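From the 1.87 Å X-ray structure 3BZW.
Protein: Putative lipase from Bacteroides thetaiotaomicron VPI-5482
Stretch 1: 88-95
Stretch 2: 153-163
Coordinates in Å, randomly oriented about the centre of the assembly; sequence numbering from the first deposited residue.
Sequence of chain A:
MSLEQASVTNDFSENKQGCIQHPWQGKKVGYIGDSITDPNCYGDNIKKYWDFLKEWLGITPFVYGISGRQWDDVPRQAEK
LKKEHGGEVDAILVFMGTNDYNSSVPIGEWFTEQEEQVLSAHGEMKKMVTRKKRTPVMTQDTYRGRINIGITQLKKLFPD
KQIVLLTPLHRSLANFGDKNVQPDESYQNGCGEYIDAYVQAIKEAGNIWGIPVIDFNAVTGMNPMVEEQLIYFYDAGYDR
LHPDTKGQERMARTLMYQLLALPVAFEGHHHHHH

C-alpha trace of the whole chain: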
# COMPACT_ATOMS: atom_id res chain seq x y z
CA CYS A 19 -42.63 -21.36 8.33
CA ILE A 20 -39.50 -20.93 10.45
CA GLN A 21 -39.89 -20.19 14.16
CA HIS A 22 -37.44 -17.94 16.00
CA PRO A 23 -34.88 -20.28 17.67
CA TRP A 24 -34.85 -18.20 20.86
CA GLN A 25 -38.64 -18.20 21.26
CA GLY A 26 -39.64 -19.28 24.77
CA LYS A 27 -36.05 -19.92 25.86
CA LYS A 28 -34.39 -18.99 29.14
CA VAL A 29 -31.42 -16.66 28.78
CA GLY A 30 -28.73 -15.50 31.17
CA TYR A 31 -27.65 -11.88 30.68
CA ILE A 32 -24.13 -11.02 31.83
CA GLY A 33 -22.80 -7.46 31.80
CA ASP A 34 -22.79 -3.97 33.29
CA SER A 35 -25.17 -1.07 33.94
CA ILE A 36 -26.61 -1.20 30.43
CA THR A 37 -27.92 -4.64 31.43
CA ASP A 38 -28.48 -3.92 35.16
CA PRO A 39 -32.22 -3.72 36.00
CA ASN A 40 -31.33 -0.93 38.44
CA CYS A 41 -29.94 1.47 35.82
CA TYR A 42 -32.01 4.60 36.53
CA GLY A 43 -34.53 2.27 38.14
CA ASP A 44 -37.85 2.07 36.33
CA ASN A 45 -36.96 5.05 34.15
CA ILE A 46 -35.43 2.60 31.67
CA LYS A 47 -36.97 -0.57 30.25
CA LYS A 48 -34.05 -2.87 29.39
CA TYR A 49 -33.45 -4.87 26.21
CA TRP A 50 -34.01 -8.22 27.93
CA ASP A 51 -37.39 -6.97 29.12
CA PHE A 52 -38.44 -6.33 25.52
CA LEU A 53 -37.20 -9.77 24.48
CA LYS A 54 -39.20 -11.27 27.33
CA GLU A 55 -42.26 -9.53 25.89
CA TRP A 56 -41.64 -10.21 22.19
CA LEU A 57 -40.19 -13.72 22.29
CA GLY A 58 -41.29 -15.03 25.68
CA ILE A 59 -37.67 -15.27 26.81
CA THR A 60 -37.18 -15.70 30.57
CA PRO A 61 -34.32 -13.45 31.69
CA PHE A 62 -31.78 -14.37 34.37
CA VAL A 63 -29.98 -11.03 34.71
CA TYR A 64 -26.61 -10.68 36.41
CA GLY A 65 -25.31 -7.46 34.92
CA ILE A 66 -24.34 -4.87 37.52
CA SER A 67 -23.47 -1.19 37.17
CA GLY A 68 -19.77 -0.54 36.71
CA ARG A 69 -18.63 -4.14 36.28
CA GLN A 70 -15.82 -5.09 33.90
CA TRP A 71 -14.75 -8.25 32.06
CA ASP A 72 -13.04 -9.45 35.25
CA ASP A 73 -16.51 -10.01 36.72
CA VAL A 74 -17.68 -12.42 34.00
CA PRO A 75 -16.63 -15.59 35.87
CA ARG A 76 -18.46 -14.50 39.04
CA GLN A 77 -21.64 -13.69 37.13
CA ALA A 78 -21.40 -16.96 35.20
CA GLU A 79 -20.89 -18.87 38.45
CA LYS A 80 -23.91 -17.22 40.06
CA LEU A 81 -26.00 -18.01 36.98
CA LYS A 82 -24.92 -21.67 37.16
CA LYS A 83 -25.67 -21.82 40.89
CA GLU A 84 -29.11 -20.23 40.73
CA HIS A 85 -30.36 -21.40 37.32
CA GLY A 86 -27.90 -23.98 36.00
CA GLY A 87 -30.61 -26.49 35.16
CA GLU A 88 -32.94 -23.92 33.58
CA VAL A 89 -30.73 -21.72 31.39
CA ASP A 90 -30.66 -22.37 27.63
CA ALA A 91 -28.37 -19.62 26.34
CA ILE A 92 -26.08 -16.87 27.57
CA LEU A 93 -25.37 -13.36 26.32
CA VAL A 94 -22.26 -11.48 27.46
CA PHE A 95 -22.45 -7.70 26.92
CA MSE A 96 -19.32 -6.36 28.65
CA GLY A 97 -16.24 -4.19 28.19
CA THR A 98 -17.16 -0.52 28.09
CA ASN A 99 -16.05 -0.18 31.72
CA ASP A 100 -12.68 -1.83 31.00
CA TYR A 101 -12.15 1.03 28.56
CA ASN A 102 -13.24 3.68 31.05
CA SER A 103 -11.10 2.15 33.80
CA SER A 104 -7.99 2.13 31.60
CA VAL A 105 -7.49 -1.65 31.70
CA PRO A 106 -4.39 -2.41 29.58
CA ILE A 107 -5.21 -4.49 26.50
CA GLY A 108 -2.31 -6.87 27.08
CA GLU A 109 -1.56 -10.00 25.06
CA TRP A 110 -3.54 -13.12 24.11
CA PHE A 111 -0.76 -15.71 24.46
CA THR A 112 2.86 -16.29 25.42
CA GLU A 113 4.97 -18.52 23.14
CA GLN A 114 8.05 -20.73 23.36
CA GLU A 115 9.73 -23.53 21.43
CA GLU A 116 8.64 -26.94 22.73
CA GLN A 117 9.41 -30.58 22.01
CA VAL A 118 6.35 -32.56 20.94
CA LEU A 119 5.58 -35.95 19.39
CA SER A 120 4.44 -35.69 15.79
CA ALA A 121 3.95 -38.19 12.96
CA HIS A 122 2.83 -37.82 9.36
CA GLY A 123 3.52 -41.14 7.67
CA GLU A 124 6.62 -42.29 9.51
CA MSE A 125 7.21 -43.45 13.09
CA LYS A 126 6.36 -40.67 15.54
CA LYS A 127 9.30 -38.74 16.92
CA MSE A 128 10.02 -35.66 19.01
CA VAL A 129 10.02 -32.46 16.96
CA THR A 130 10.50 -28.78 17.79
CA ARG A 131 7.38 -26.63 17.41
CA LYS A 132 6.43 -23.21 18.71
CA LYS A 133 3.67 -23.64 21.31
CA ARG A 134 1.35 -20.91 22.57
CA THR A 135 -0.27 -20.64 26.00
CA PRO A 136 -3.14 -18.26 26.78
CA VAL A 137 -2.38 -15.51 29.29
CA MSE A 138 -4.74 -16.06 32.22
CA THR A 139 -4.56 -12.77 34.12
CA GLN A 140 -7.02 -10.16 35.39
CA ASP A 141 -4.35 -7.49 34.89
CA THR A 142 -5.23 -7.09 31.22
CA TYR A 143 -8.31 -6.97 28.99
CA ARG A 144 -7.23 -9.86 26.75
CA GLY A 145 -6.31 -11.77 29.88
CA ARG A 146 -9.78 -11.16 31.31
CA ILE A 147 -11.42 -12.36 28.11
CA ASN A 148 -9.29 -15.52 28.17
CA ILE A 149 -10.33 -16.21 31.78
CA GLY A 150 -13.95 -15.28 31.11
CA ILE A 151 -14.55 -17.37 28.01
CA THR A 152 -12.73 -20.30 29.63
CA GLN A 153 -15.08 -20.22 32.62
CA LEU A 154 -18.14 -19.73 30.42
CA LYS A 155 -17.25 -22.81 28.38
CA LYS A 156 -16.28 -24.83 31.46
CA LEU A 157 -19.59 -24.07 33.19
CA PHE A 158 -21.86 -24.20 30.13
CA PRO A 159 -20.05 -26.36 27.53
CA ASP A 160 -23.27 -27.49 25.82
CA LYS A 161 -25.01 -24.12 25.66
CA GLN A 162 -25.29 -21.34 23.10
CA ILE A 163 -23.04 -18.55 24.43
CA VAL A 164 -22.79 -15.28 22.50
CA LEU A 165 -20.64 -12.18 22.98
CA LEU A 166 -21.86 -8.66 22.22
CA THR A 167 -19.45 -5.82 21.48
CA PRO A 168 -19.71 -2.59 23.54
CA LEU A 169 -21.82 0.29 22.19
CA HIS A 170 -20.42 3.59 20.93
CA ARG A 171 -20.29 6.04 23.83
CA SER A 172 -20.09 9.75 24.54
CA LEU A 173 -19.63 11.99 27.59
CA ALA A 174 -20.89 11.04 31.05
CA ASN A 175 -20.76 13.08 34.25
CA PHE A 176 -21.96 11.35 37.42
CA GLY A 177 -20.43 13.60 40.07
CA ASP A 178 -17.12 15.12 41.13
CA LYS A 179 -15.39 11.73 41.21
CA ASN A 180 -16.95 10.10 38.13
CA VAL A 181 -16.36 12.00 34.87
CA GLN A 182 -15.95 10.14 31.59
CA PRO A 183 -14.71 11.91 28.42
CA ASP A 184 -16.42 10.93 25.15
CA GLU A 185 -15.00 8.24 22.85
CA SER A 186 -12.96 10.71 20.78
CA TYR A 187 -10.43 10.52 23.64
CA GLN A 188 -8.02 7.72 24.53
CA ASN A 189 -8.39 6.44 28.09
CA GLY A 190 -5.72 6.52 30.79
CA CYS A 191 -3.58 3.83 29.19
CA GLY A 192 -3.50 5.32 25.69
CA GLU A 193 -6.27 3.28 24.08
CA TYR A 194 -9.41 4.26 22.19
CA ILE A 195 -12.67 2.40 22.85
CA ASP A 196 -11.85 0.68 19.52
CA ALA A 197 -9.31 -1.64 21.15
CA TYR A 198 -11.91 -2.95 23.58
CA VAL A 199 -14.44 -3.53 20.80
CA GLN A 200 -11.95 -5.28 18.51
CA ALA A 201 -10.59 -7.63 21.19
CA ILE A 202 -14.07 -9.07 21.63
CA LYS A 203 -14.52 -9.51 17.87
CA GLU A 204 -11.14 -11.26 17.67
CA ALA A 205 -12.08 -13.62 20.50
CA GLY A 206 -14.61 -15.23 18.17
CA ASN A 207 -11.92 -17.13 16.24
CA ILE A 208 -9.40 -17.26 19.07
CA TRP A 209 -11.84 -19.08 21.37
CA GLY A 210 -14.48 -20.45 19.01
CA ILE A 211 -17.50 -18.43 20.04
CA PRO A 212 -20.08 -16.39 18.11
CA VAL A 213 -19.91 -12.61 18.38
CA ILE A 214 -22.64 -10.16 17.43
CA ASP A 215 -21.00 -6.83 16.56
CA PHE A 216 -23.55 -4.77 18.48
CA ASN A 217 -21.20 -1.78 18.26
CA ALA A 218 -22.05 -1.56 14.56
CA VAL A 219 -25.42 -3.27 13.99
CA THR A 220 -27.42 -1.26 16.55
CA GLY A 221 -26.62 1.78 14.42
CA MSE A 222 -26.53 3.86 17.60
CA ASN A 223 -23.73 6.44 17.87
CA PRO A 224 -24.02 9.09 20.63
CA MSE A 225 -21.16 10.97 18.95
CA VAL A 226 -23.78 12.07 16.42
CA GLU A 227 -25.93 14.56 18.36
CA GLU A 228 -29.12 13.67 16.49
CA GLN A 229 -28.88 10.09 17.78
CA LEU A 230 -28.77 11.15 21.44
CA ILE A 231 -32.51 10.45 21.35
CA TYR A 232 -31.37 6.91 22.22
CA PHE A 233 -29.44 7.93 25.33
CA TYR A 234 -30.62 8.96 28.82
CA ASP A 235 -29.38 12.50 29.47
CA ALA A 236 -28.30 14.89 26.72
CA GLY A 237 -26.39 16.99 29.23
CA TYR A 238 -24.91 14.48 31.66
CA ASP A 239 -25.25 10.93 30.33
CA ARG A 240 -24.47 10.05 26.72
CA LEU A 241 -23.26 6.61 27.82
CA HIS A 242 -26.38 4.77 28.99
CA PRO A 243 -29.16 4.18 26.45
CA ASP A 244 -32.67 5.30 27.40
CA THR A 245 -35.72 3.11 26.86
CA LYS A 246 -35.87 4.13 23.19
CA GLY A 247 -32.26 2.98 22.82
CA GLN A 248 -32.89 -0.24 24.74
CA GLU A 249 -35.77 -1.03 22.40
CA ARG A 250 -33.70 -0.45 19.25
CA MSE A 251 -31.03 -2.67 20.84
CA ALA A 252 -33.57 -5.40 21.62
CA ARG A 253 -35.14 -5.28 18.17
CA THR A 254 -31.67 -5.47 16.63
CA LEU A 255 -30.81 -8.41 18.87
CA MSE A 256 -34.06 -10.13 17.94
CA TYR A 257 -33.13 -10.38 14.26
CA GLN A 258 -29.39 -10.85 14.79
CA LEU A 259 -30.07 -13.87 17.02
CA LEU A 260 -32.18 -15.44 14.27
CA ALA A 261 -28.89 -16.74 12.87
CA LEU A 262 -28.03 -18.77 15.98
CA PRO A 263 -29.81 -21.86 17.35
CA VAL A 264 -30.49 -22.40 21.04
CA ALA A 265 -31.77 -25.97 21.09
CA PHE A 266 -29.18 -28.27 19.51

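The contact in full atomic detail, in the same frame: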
# COMPACT_ATOMS: atom_id res chain seq x y z
N GLU A 88 -31.88 -24.59 34.34
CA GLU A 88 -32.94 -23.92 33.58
C GLU A 88 -32.44 -23.16 32.36
O GLU A 88 -33.11 -23.12 31.33
CB GLU A 88 -33.68 -22.92 34.47
CG GLU A 88 -34.21 -23.46 35.78
CD GLU A 88 -34.76 -22.36 36.68
OE1 GLU A 88 -35.77 -21.72 36.30
OE2 GLU A 88 -34.18 -22.13 37.76
N VAL A 89 -31.27 -22.54 32.48
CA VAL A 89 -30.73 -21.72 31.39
C VAL A 89 -30.47 -22.46 30.08
O VAL A 89 -29.97 -23.59 30.07
CB VAL A 89 -29.44 -20.98 31.85
CG1 VAL A 89 -28.28 -21.95 31.93
CG2 VAL A 89 -29.14 -19.83 30.91
N ASP A 90 -30.83 -21.81 28.97
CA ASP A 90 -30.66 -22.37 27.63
C ASP A 90 -29.55 -21.69 26.85
O ASP A 90 -28.84 -22.32 26.07
CB ASP A 90 -31.95 -22.24 26.82
CG ASP A 90 -33.09 -23.02 27.43
OD1 ASP A 90 -32.89 -24.21 27.74
OD2 ASP A 90 -34.19 -22.44 27.59
N ALA A 91 -29.40 -20.38 27.04
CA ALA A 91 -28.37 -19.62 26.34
C ALA A 91 -27.84 -18.50 27.22
O ALA A 91 -28.45 -18.15 28.23
CB ALA A 91 -28.94 -19.06 25.03
N ILE A 92 -26.72 -17.93 26.81
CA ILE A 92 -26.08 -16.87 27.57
C ILE A 92 -25.54 -15.76 26.68
O ILE A 92 -24.87 -16.02 25.69
CB ILE A 92 -24.90 -17.42 28.39
CG1 ILE A 92 -25.40 -18.53 29.32
CG2 ILE A 92 -24.23 -16.30 29.19
CD1 ILE A 92 -24.30 -19.20 30.09
N LEU A 93 -25.86 -14.52 27.05
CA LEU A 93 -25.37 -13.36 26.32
C LEU A 93 -24.41 -12.60 27.23
O LEU A 93 -24.72 -12.37 28.41
CB LEU A 93 -26.52 -12.43 25.91
CG LEU A 93 -27.57 -12.95 24.93
CD1 LEU A 93 -28.50 -11.80 24.55
CD2 LEU A 93 -26.90 -13.51 23.68
N VAL A 94 -23.26 -12.22 26.70
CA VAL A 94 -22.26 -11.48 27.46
C VAL A 94 -22.07 -10.14 26.76
O VAL A 94 -21.55 -10.07 25.65
CB VAL A 94 -20.92 -12.24 27.50
CG1 VAL A 94 -19.95 -11.52 28.43
CG2 VAL A 94 -21.16 -13.68 27.97
N PHE A 95 -22.50 -9.07 27.44
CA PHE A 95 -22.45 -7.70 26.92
C PHE A 95 -21.57 -6.94 27.92
O PHE A 95 -22.08 -6.32 28.85
CB PHE A 95 -23.88 -7.17 26.92
CG PHE A 95 -24.07 -5.87 26.20
CD1 PHE A 95 -25.28 -5.18 26.32
CD2 PHE A 95 -23.08 -5.34 25.39
CE1 PHE A 95 -25.48 -3.98 25.64
CE2 PHE A 95 -23.28 -4.14 24.71
CZ PHE A 95 -24.48 -3.46 24.84
N GLN A 153 -14.09 -19.90 31.59
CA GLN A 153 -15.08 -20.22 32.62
C GLN A 153 -16.47 -20.41 32.04
O GLN A 153 -17.23 -21.28 32.48
CB GLN A 153 -15.08 -19.13 33.70
CG GLN A 153 -13.77 -19.04 34.46
CD GLN A 153 -13.42 -20.35 35.16
OE1 GLN A 153 -12.25 -20.72 35.27
NE2 GLN A 153 -14.44 -21.06 35.64
N LEU A 154 -16.83 -19.59 31.05
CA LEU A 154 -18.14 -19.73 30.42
C LEU A 154 -18.27 -21.10 29.77
O LEU A 154 -19.30 -21.76 29.90
CB LEU A 154 -18.35 -18.62 29.38
CG LEU A 154 -18.72 -17.24 29.92
CD1 LEU A 154 -18.54 -16.18 28.85
CD2 LEU A 154 -20.16 -17.27 30.43
N LYS A 155 -17.23 -21.52 29.06
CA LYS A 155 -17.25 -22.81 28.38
C LYS A 155 -17.15 -23.98 29.35
O LYS A 155 -17.72 -25.04 29.12
CB LYS A 155 -16.12 -22.88 27.33
CG LYS A 155 -16.41 -22.05 26.08
CD LYS A 155 -15.26 -22.15 25.07
CE LYS A 155 -15.57 -21.39 23.80
NZ LYS A 155 -16.63 -22.06 22.97
N LYS A 156 -16.42 -23.78 30.45
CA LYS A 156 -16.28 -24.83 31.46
C LYS A 156 -17.60 -25.07 32.19
O LYS A 156 -17.97 -26.21 32.48
CB LYS A 156 -15.21 -24.44 32.49
CG LYS A 156 -13.77 -24.67 32.03
CD LYS A 156 -12.79 -24.10 33.04
CE LYS A 156 -11.61 -25.03 33.26
NZ LYS A 156 -12.03 -26.32 33.89
N LEU A 157 -18.32 -23.99 32.48
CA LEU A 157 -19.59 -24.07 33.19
C LEU A 157 -20.78 -24.43 32.30
O LEU A 157 -21.70 -25.13 32.73
CB LEU A 157 -19.88 -22.75 33.90
CG LEU A 157 -18.92 -22.33 35.01
CD1 LEU A 157 -19.16 -20.87 35.37
CD2 LEU A 157 -19.10 -23.22 36.23
N PHE A 158 -20.76 -23.95 31.06
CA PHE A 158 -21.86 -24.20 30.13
C PHE A 158 -21.34 -24.69 28.78
O PHE A 158 -21.61 -24.08 27.74
CB PHE A 158 -22.63 -22.89 29.93
CG PHE A 158 -23.11 -22.27 31.22
CD1 PHE A 158 -24.24 -22.76 31.86
CD2 PHE A 158 -22.42 -21.20 31.78
CE1 PHE A 158 -24.68 -22.18 33.06
CE2 PHE A 158 -22.85 -20.61 32.97
CZ PHE A 158 -23.98 -21.10 33.61
N PRO A 159 -20.60 -25.81 28.77
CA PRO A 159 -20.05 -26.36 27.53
C PRO A 159 -21.03 -26.76 26.43
O PRO A 159 -20.66 -26.78 25.25
CB PRO A 159 -19.21 -27.54 28.02
CG PRO A 159 -19.97 -28.01 29.21
CD PRO A 159 -20.31 -26.70 29.91
N ASP A 160 -22.27 -27.06 26.80
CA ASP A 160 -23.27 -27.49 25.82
C ASP A 160 -24.32 -26.44 25.50
O ASP A 160 -25.35 -26.75 24.90
CB ASP A 160 -23.96 -28.76 26.33
CG ASP A 160 -24.76 -28.53 27.61
OD1 ASP A 160 -24.52 -27.51 28.29
OD2 ASP A 160 -25.62 -29.37 27.93
N LYS A 161 -24.06 -25.20 25.89
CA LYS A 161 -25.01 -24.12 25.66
C LYS A 161 -24.57 -23.14 24.59
O LYS A 161 -23.40 -23.08 24.21
CB LYS A 161 -25.23 -23.33 26.96
CG LYS A 161 -25.63 -24.17 28.17
CD LYS A 161 -26.98 -24.85 27.98
CE LYS A 161 -27.38 -25.58 29.26
NZ LYS A 161 -28.71 -26.23 29.16
N GLN A 162 -25.54 -22.37 24.10
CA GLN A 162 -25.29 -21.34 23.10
C GLN A 162 -24.83 -20.11 23.89
O GLN A 162 -25.62 -19.54 24.65
CB GLN A 162 -26.57 -21.03 22.34
CG GLN A 162 -26.44 -19.94 21.28
CD GLN A 162 -25.40 -20.29 20.23
OE1 GLN A 162 -24.21 -20.07 20.42
NE2 GLN A 162 -25.86 -20.85 19.12
N ILE A 163 -23.57 -19.72 23.73
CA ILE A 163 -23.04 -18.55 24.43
C ILE A 163 -22.59 -17.53 23.39
O ILE A 163 -21.77 -17.84 22.52
CB ILE A 163 -21.84 -18.93 25.32
CG1 ILE A 163 -22.21 -20.11 26.23
CG2 ILE A 163 -21.42 -17.73 26.17
CD1 ILE A 163 -21.03 -20.65 27.04
O HOH W 1 -28.16 -23.79 24.16
O HOH W 2 -30.88 -25.81 27.19

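I92 lies at the apolar centre of this contact. Its side chain extends its CD1 methyl over one face of the F158 ring. CD1 of I92 sits 3.5 Å from the centroid of the F158 ring, 23° off the ring normal, which is the geometry of a CH-pi contact. The closest atoms of these two residues are I92 CD1 and F158 CD2, 3.2 Å apart. V89 also points toward stretch 2, and its CG1 lies 3.8 Å from F158 CE1. F158 is the first residue after the helix to leave helical phi/psi, and its ring reaches both V89 and I92.

L154, one helical turn earlier, extends the apolar patch. Its CD1 packs 3.7 Å from V94 CG2, and its CD2 lies 4.4 Å from I92 CG2. I163 joins from the strand, with CG2 4.1 Å from I92 CB.

The backbones pair as parallel strands. A91 is in register with Q162, and I92 with I163. I92 and I163 share the sheet face that meets L154 and F158; A91 and Q162 put their side chains on the other face. I92 N donates a hydrogen bond to Q162 O at 2.9 Å. Q162 O also receives a CA-H...O contact from A91 CA at 3.2 Å. I163 CA makes another to I92 O at 3.4 Å.

A type I turn from F158 to K161 links helix to strand. Where the strands begin to pair, D90 O and Q162 N are still 3.8 Å apart, and a water bridges them, donating to D90 O at 2.5 Å and accepting from Q162 N at 3.0 Å.

K161 forms the polar edge. Its NZ donates to V89 O at 3.1 Å. A second water accepts from K161 NZ at 3.0 Å and donates to D90 OD1 at 2.6 Å, linking the two charged side chains indirectly.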